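Local coordinates for ankyrin-repeat protein (Cryptosporidium parvum, PDB 2W4S) that carries a PHAX-type RNA-binding domain, the part described here, and so probably binds RNA, as the snRNA and snoRNA transport factor PHAX does, at residues L41-A45 with F69-L73; A45-E49 with R62-V68. The contacts are given in a common frame with arbitrary orientation. Numbering follows the deposited sequence.

From the N terminus the chain runs through helix 6-18 into the long helix 24-50, whose C-terminal half supplies the first segment of both contacts. A mostly non-helical excursion follows before the chain returns at Arg62 and winds into helix 65-78. Contact 2 closes that loop, joining 45-49 to 62-68 across 12 intervening residues. Contact 1, between 41-45 and 69-73, encloses it with 23 residues between its segments, so contact 2 nests inside contact 1. The two share Ala45, their centres lie 7 Å apart, and together they tie helix 24-50 to the N-terminal two thirds of helix 65-78. Both also reach the second subunit.

Contact 1: residues L41-A45 with F69-L73; sequences LYENA and FCYLL
Two helical segments, 41-45 and 69-73, cross with their axes 9.4 Å apart at closest approach and their directions at 123°, far from parallel but splayed well away from antiparallel. Each is regular alpha helix, with Ala45 N hydrogen-bonded to Leu41 O at 2.9 Å and Leu73 N to Phe69 O at 3.0 Å. No hydrogen bond crosses between them; the interface is apolar. Leu41 does most of the work. Its CA-CB bond points at the other helix, and with chi1 between wells at -149° and chi2 p it spreads over three residues: Leu41 CB lies 3.7 Å from Phe69 CE1, Leu41 CD1 3.8 Å from Leu72 CB and Leu41 CD2 3.6 Å from Leu73 CD1. Leu41 CD2 also makes an off-centre CH-pi contact, 4.2 Å from the Phe69 ring centroid. Tyr42 N lies 3.7 Å from Phe69 CE1, at the edge of the ring, while the Tyr42 ring, chi1 t, leads away and its OH hydrogen-bonds to Tyr42 of the second subunit. Asn44 lets its C atom rest 3.8 Å from Leu72 CD2. Ala45 is the close point: its CA is 5.4 Å from that of Phe69, its N 3.5 Å from Leu72 CD2, and its CB 4.3 Å from Phe69 CB. This is a buried helix-helix crossing in the core of an all-helical RNA-binding domain. Phe69, chi1 t, reaches on to Leu18 of helix 6-18 and Ile26 near the start of helix 24-50, while Leu73 packs on Phe25 and Val29 of that helix.

Contact 2: residues A45-E49 with R62-V68; sequences AMKVE and RKTIGGV
Glu49 lies over the start of helix 65-78, its CG 3.8 Å from Ile65 CB and its OE2 3.4 Å from Val68 CG2. This is the loop-side end of a helix-loop-helix crossing in an all-helical domain: the C-terminal end of helix 24-50 meets the capped N terminus of helix 65-78 and the extended residues that lead into it. Arg62, Lys63 and Thr64 have psi near 142-166°, after which the chain turns helical at Ile65. Thr64 is the N-cap, its OG1 accepting from Gly67 N at 3.1 Å, and Val68 N hydrogen-bonds to Thr64 O at 3.1 Å. The register is set by Ala45 and Val68, whose CA atoms are 5.8 Å apart. Val68, chi1 t, brings CG1 to 3.9 Å from Ala45 CB and 4.0 Å from Val48 CG1. Ile65, with both chi angles t, places CG1 4.1 Å from Ala45 CB and CD1 3.9 Å from Met46 CG; Met46 also packs on Tyr42 of the second subunit. Beyond this apolar patch the contact turns polar. With chi1 and chi2 both m, Glu49 turns its carboxylate to those extended residues, where OE1 forms a salt bridge with Arg62 NH1 at 3.1 Å. One water lies 2.6 Å from Glu49 OE2 and 2.7 Å from Lys63 O; a second accepts from Arg62 NH2 at 2.6 Å and donates to Glu49 O at 3.3 Å.

Contact 1: residues L41-A45 with F69-L73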
loop_
_atom_site.group_PDB
_atom_site.type_symbol
_atom_site.label_atom_id
_atom_site.label_comp_id
_atom_site.label_asym_id
_atom_site.label_seq_id
_atom_site.Cartn_x
_atom_site.Cartn_y
_atom_site.Cartn_z
ATOM N N LEU C 41 -9.126 2.477 2.249
ATOM C CA LEU C 41 -9.546 1.263 2.966
ATOM C C LEU C 41 -8.327 0.368 3.337
ATOM O O LEU C 41 -8.263 -0.210 4.431
ATOM C CB LEU C 41 -10.539 0.497 2.094
ATOM C CG LEU C 41 -11.671 -0.363 2.632
ATOM C CD1 LEU C 41 -12.552 0.381 3.658
ATOM C CD2 LEU C 41 -12.493 -0.774 1.443
ATOM N N TYR C 42 -7.378 0.259 2.402
ATOM C CA TYR C 42 -6.170 -0.553 2.577
ATOM C C TYR C 42 -5.340 0.057 3.694
ATOM O O TYR C 42 -4.918 -0.631 4.628
ATOM C CB TYR C 42 -5.395 -0.636 1.258
ATOM C CG TYR C 42 -4.008 -1.204 1.389
ATOM C CD1 TYR C 42 -3.806 -2.428 1.992
ATOM C CD2 TYR C 42 -2.900 -0.517 0.903
ATOM C CE1 TYR C 42 -2.554 -2.950 2.134
ATOM C CE2 TYR C 42 -1.602 -1.045 1.033
ATOM C CZ TYR C 42 -1.448 -2.261 1.650
ATOM O OH TYR C 42 -0.224 -2.832 1.792
ATOM N N GLU C 43 -5.180 1.376 3.614
ATOM C CA GLU C 43 -4.505 2.144 4.646
ATOM C C GLU C 43 -5.128 1.976 6.018
ATOM O O GLU C 43 -4.397 1.770 7.012
ATOM C CB GLU C 43 -4.489 3.625 4.310
ATOM C CG GLU C 43 -3.771 4.384 5.383
ATOM C CD GLU C 43 -3.986 5.867 5.318
ATOM O OE1 GLU C 43 -4.960 6.328 4.659
ATOM O OE2 GLU C 43 -3.157 6.574 5.943
ATOM N N ASN C 44 -6.463 2.078 6.076
ATOM C CA ASN C 44 -7.200 1.965 7.332
ATOM C C ASN C 44 -7.052 0.603 7.945
ATOM O O ASN C 44 -6.919 0.496 9.154
ATOM C CB ASN C 44 -8.671 2.320 7.149
ATOM C CG ASN C 44 -8.889 3.817 6.976
ATOM O OD1 ASN C 44 -8.174 4.630 7.568
ATOM N ND2 ASN C 44 -9.854 4.193 6.132
ATOM N N ALA C 45 -7.054 -0.430 7.101
ATOM C CA ALA C 45 -6.802 -1.822 7.512
ATOM C C ALA C 45 -5.416 -1.939 8.091
ATOM O O ALA C 45 -5.217 -2.636 9.091
ATOM C CB ALA C 45 -6.948 -2.783 6.340
ATOM N N PHE C 69 -9.914 -5.769 6.300
ATOM C CA PHE C 69 -10.355 -5.053 5.098
ATOM C C PHE C 69 -11.814 -5.395 4.757
ATOM O O PHE C 69 -12.587 -4.517 4.369
ATOM C CB PHE C 69 -9.387 -5.414 3.956
ATOM C CG PHE C 69 -9.625 -4.679 2.661
ATOM C CD1 PHE C 69 -8.979 -3.467 2.405
ATOM C CD2 PHE C 69 -10.456 -5.222 1.675
ATOM C CE1 PHE C 69 -9.171 -2.801 1.193
ATOM C CE2 PHE C 69 -10.667 -4.554 0.457
ATOM C CZ PHE C 69 -10.014 -3.342 0.213
ATOM N N CYS C 70 -12.211 -6.651 4.940
ATOM C CA CYS C 70 -13.606 -7.044 4.698
ATOM C C CYS C 70 -14.595 -6.494 5.728
ATOM O O CYS C 70 -15.712 -6.128 5.391
ATOM C CB CYS C 70 -13.759 -8.566 4.595
ATOM S SG CYS C 70 -12.899 -9.229 3.168
ATOM N N TYR C 71 -14.183 -6.474 6.985
ATOM C CA TYR C 71 -14.952 -5.831 8.050
ATOM C C TYR C 71 -15.096 -4.321 7.781
ATOM O O TYR C 71 -16.140 -3.751 7.984
ATOM C CB TYR C 71 -14.243 -6.085 9.401
ATOM C CG TYR C 71 -14.541 -5.051 10.442
ATOM C CD1 TYR C 71 -15.734 -5.084 11.134
ATOM C CD2 TYR C 71 -13.649 -4.027 10.711
ATOM C CE1 TYR C 71 -16.055 -4.125 12.069
ATOM C CE2 TYR C 71 -13.949 -3.071 11.656
ATOM C CZ TYR C 71 -15.166 -3.129 12.332
ATOM O OH TYR C 71 -15.514 -2.194 13.280
ATOM N N LEU C 72 -14.028 -3.678 7.326
ATOM C CA LEU C 72 -14.047 -2.249 7.005
ATOM C C LEU C 72 -14.931 -1.906 5.805
ATOM O O LEU C 72 -15.554 -0.856 5.757
ATOM C CB LEU C 72 -12.631 -1.810 6.722
ATOM C CG LEU C 72 -11.922 -0.910 7.724
ATOM C CD1 LEU C 72 -12.589 -0.912 9.090
ATOM C CD2 LEU C 72 -10.408 -1.225 7.776
ATOM N N LEU C 73 -14.951 -2.810 4.841
ATOM C CA LEU C 73 -15.693 -2.671 3.615
ATOM C C LEU C 73 -17.158 -2.805 3.976
ATOM O O LEU C 73 -18.002 -2.040 3.509
ATOM C CB LEU C 73 -15.247 -3.785 2.676
ATOM C CG LEU C 73 -15.763 -3.863 1.245
ATOM C CD1 LEU C 73 -15.489 -2.564 0.444
ATOM C CD2 LEU C 73 -15.129 -5.071 0.539
#

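Contact 2: residues A45-E49 with R62-V68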
loop_
_atom_site.group_PDB
_atom_site.type_symbol
_atom_site.label_atom_id
_atom_site.label_comp_id
_atom_site.label_asym_id
_atom_site.label_seq_id
_atom_site.Cartn_x
_atom_site.Cartn_y
_atom_site.Cartn_z
ATOM N N ALA C 45 -7.054 -0.430 7.101
ATOM C CA ALA C 45 -6.802 -1.822 7.512
ATOM C C ALA C 45 -5.416 -1.939 8.091
ATOM O O ALA C 45 -5.217 -2.636 9.091
ATOM C CB ALA C 45 -6.948 -2.783 6.340
ATOM N N MET C 46 -4.455 -1.259 7.455
ATOM C CA MET C 46 -3.068 -1.209 7.968
ATOM C C MET C 46 -2.980 -0.507 9.311
ATOM O O MET C 46 -2.253 -0.971 10.173
ATOM C CB MET C 46 -2.106 -0.586 6.956
ATOM C CG MET C 46 -1.602 -1.561 5.880
ATOM S SD MET C 46 -0.297 -0.932 4.769
ATOM C CE MET C 46 -1.104 0.516 4.033
ATOM N N LYS C 47 -3.736 0.582 9.503
ATOM C CA LYS C 47 -3.721 1.331 10.797
ATOM C C LYS C 47 -4.232 0.485 11.937
ATOM O O LYS C 47 -3.627 0.456 13.032
ATOM C CB LYS C 47 -4.542 2.614 10.739
ATOM C CG LYS C 47 -3.921 3.660 9.876
ATOM C CD LYS C 47 -4.615 4.980 9.987
ATOM C CE LYS C 47 -3.881 5.964 9.078
ATOM N NZ LYS C 47 -4.231 7.376 9.359
ATOM N N VAL C 48 -5.323 -0.220 11.656
ATOM C CA VAL C 48 -5.878 -1.220 12.555
ATOM C C VAL C 48 -4.853 -2.306 12.871
ATOM O O VAL C 48 -4.708 -2.699 14.033
ATOM C CB VAL C 48 -7.196 -1.873 11.986
ATOM C CG1 VAL C 48 -7.660 -2.984 12.896
ATOM C CG2 VAL C 48 -8.296 -0.849 11.847
ATOM N N GLU C 49 -4.152 -2.805 11.850
ATOM C CA GLU C 49 -3.109 -3.784 12.102
ATOM C C GLU C 49 -2.007 -3.172 12.972
ATOM O O GLU C 49 -1.554 -3.823 13.914
ATOM C CB GLU C 49 -2.578 -4.398 10.812
ATOM C CG GLU C 49 -3.610 -5.311 10.112
ATOM C CD GLU C 49 -3.881 -6.606 10.885
ATOM O OE1 GLU C 49 -3.042 -7.541 10.836
ATOM O OE2 GLU C 49 -4.936 -6.693 11.549
ATOM N N ARG C 62 -6.138 -13.249 15.973
ATOM C CA ARG C 62 -6.300 -12.013 15.262
ATOM C C ARG C 62 -6.924 -12.330 13.917
ATOM O O ARG C 62 -6.703 -13.390 13.374
ATOM C CB ARG C 62 -4.940 -11.420 15.000
ATOM C CG ARG C 62 -4.464 -10.380 15.966
ATOM C CD ARG C 62 -3.787 -9.361 15.092
ATOM N NE ARG C 62 -2.643 -8.708 15.702
ATOM C CZ ARG C 62 -1.900 -7.794 15.078
ATOM N NH1 ARG C 62 -2.177 -7.426 13.822
ATOM N NH2 ARG C 62 -0.882 -7.236 15.714
ATOM N N LYS C 63 -7.715 -11.417 13.384
ATOM C CA LYS C 63 -8.130 -11.491 12.007
ATOM C C LYS C 63 -6.883 -11.251 11.167
ATOM O O LYS C 63 -6.042 -10.423 11.526
ATOM C CB LYS C 63 -9.106 -10.365 11.721
ATOM C CG LYS C 63 -10.541 -10.574 12.164
ATOM C CD LYS C 63 -11.258 -9.257 12.029
ATOM C CE LYS C 63 -12.659 -9.415 11.584
ATOM N NZ LYS C 63 -13.562 -9.961 12.617
ATOM N N THR C 64 -6.748 -11.954 10.052
ATOM C CA THR C 64 -5.742 -11.582 9.053
ATOM C C THR C 64 -6.106 -10.178 8.553
ATOM O O THR C 64 -7.220 -9.705 8.787
ATOM C CB THR C 64 -5.772 -12.555 7.851
ATOM O OG1 THR C 64 -6.897 -12.249 7.021
ATOM C CG2 THR C 64 -5.865 -14.024 8.326
ATOM N N ILE C 65 -5.194 -9.510 7.865
ATOM C CA ILE C 65 -5.456 -8.170 7.359
ATOM C C ILE C 65 -6.496 -8.224 6.226
ATOM O O ILE C 65 -7.259 -7.266 6.007
ATOM C CB ILE C 65 -4.128 -7.426 6.975
ATOM C CG1 ILE C 65 -4.406 -6.048 6.357
ATOM C CG2 ILE C 65 -3.243 -8.293 6.075
ATOM C CD1 ILE C 65 -3.149 -5.137 6.289
ATOM N N GLY C 66 -6.566 -9.353 5.531
ATOM C CA GLY C 66 -7.679 -9.582 4.609
ATOM C C GLY C 66 -9.041 -9.494 5.313
ATOM O O GLY C 66 -9.975 -8.857 4.810
ATOM N N GLY C 67 -9.150 -10.118 6.482
ATOM C CA GLY C 67 -10.388 -10.077 7.238
ATOM C C GLY C 67 -10.735 -8.686 7.734
ATOM O O GLY C 67 -11.920 -8.309 7.754
ATOM N N VAL C 68 -9.707 -7.919 8.127
ATOM C CA VAL C 68 -9.904 -6.546 8.602
ATOM C C VAL C 68 -10.517 -5.694 7.483
ATOM O O VAL C 68 -11.523 -5.008 7.687
ATOM C CB VAL C 68 -8.591 -5.901 9.138
ATOM C CG1 VAL C 68 -8.779 -4.393 9.366
ATOM C CG2 VAL C 68 -8.128 -6.573 10.451
HETATM O O HOH W 1 -6.254 -8.294 13.173
HETATM O O HOH W 2 0.642 -5.124 15.928
#